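Group B streptococcal R4 surface protein (Streptococcus agalactiae, PDB 6S5X) is a cell-wall-anchored bacterial surface protein implicated in infection, whose most N-terminal Rib domain, an atrophied immunoglobulin-like fold, is the piece described here. Local coordinates at residues A[25-31]-A[42-46]. Numbering follows the deposited sequence.
Sequences PKAEDSI and TVAFE
In this Rib domain, an atrophied immunoglobulin-like fold, a single 3-10 turn (27-30) in the connection that follows strand 17-20 packs A27 between F45 and V43 of edge strand 42-45. No direct hydrogen bond joins the two segments; the strand pairs instead with strand 55-64 through the backbones of T42 and A44, and the turn meets strand 42-45 mainly through apolar and CH-pi contacts and one water. A27 sits at the middle of the contact. Its CB reaches the strand backbone between V43 and F45, 3.7 Å from CA of A44. Its CA lies over one face of the F45 ring in a CH-pi contact, 3.9 Å from the centroid and 25° off the ring normal. CG of F45 stands anti to its carbonyl carbon (chi1 -74°), which swings the phenyl over to A27. Two oxygens lie at the ring edge, near its plane: O of P25, 3.6 Å from CE2, and OG of S30, 3.8 Å from CZ. The S30 hydroxyl is hydrogen-bonded to Q17, whose side-chain amide also bonds O of K26, so Q17 of strand 17-20 holds the residue before the turn as well as its last residue. The proline ring crosses the phenyl at about a right angle and meets CE2 through CG. Toward the other end of the strand, V43 splits its two methyls: CG1 faces CG1 of I31, and CG2 lies against CG and the carboxylate of E28. L34 touches both E28 and V43. A bend at chi2 (83°) folds the E28 chain back to the valine, and there one water bridges the segments, donating to OE2 of E28 at 3.1 Å and accepting from the backbone N of V43 at 3.0 Å.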
loop_
_atom_site.group_PDB
_atom_site.type_symbol
_atom_site.label_atom_id
_atom_site.label_comp_id
_atom_site.label_asym_id
_atom_site.label_seq_id
_atom_site.Cartn_x
_atom_site.Cartn_y
_atom_site.Cartn_z
ATOM N N PRO A 25 -4.793 -8.690 -5.361
ATOM C CA PRO A 25 -4.325 -7.324 -5.588
ATOM C C PRO A 25 -2.849 -7.191 -5.284
ATOM O O PRO A 25 -2.294 -7.933 -4.464
ATOM C CB PRO A 25 -5.164 -6.485 -4.608
ATOM C CG PRO A 25 -5.540 -7.441 -3.500
ATOM C CD PRO A 25 -5.651 -8.787 -4.167
ATOM N N LYS A 26 -2.240 -6.209 -5.941
ATOM C CA LYS A 26 -0.862 -5.810 -5.679
ATOM C C LYS A 26 -0.834 -4.541 -4.821
ATOM O O LYS A 26 -1.587 -3.583 -5.053
ATOM C CB LYS A 26 -0.128 -5.593 -6.998
ATOM C CG LYS A 26 -0.081 -6.818 -7.925
ATOM C CD LYS A 26 0.776 -6.495 -9.156
ATOM C CE LYS A 26 1.008 -7.712 -10.073
ATOM N NZ LYS A 26 -0.186 -8.562 -10.277
ATOM N N ALA A 27 0.071 -4.525 -3.845
ATOM C CA ALA A 27 0.171 -3.365 -2.963
ATOM C C ALA A 27 0.524 -2.108 -3.747
ATOM O O ALA A 27 0.068 -1.004 -3.401
ATOM C CB ALA A 27 1.224 -3.620 -1.887
ATOM N N GLU A 28 1.307 -2.251 -4.819
ATOM C CA GLU A 28 1.659 -1.095 -5.644
ATOM C C GLU A 28 0.423 -0.373 -6.185
ATOM O O GLU A 28 0.442 0.843 -6.379
ATOM C CB GLU A 28 2.545 -1.524 -6.823
ATOM C CG GLU A 28 3.997 -1.882 -6.448
ATOM C CD GLU A 28 4.192 -3.294 -5.935
ATOM O OE1 GLU A 28 3.214 -4.053 -5.861
ATOM O OE2 GLU A 28 5.346 -3.650 -5.613
ATOM N N ASP A 29 -0.655 -1.098 -6.444
ATOM C CA ASP A 29 -1.854 -0.495 -7.013
ATOM C C ASP A 29 -2.703 0.203 -5.953
ATOM O O ASP A 29 -3.754 0.763 -6.284
ATOM C CB ASP A 29 -2.639 -1.598 -7.748
ATOM C CG ASP A 29 -1.932 -2.073 -9.039
ATOM O OD1 ASP A 29 -1.183 -1.273 -9.662
ATOM O OD2 ASP A 29 -2.100 -3.250 -9.429
ATOM N N SER A 30 -2.292 0.133 -4.689
ATOM C CA SER A 30 -2.909 0.834 -3.572
ATOM C C SER A 30 -2.127 2.074 -3.139
ATOM O O SER A 30 -2.422 2.637 -2.086
ATOM C CB SER A 30 -3.061 -0.118 -2.387
ATOM O OG SER A 30 -4.079 -1.084 -2.635
ATOM N N ILE A 31 -1.110 2.473 -3.899
ATOM C CA ILE A 31 -0.325 3.668 -3.612
ATOM C C ILE A 31 -0.445 4.603 -4.796
ATOM O O ILE A 31 -0.248 4.182 -5.938
ATOM C CB ILE A 31 1.151 3.329 -3.331
ATOM C CG1 ILE A 31 1.217 2.459 -2.089
ATOM C CG2 ILE A 31 1.949 4.630 -3.178
ATOM C CD1 ILE A 31 0.735 3.172 -0.855
ATOM N N THR A 42 10.057 -0.140 -1.201
ATOM C CA THR A 42 9.193 -1.300 -1.390
ATOM C C THR A 42 7.839 -1.049 -0.745
ATOM O O THR A 42 7.716 -0.279 0.210
ATOM C CB THR A 42 9.805 -2.568 -0.788
ATOM O OG1 THR A 42 9.849 -2.448 0.638
ATOM C CG2 THR A 42 11.192 -2.792 -1.338
ATOM N N VAL A 43 6.818 -1.709 -1.289
ATOM C CA VAL A 43 5.476 -1.653 -0.743
ATOM C C VAL A 43 4.948 -3.081 -0.627
ATOM O O VAL A 43 5.245 -3.944 -1.467
ATOM C CB VAL A 43 4.534 -0.778 -1.594
ATOM C CG1 VAL A 43 4.997 0.658 -1.617
ATOM C CG2 VAL A 43 4.461 -1.305 -2.971
ATOM N N ALA A 44 4.237 -3.349 0.460
ATOM C CA ALA A 44 3.655 -4.658 0.679
ATOM C C ALA A 44 2.398 -4.506 1.500
ATOM O O ALA A 44 2.296 -3.611 2.343
ATOM C CB ALA A 44 4.646 -5.584 1.396
ATOM N N PHE A 45 1.447 -5.410 1.286
ATOM C CA PHE A 45 0.325 -5.454 2.212
ATOM C C PHE A 45 0.799 -5.993 3.556
ATOM O O PHE A 45 1.634 -6.889 3.621
ATOM C CB PHE A 45 -0.808 -6.320 1.674
ATOM C CG PHE A 45 -1.574 -5.677 0.568
ATOM C CD1 PHE A 45 -2.271 -4.510 0.775
ATOM C CD2 PHE A 45 -1.576 -6.240 -0.683
ATOM C CE1 PHE A 45 -2.986 -3.912 -0.242
ATOM C CE2 PHE A 45 -2.303 -5.662 -1.711
ATOM C CZ PHE A 45 -2.993 -4.489 -1.488
ATOM N N GLU A 46 0.291 -5.421 4.645
ATOM C CA GLU A 46 0.689 -5.936 5.950
ATOM C C GLU A 46 0.243 -7.381 6.103
ATOM O O GLU A 46 0.939 -8.212 6.702
ATOM C CB GLU A 46 0.112 -5.070 7.059
ATOM C CG GLU A 46 0.637 -5.464 8.426
ATOM C CD GLU A 46 0.139 -4.558 9.535
ATOM O OE1 GLU A 46 -1.088 -4.495 9.743
ATOM O OE2 GLU A 46 0.978 -3.909 10.195
HETATM O O HOH W 1 7.664 -3.325 -3.645
#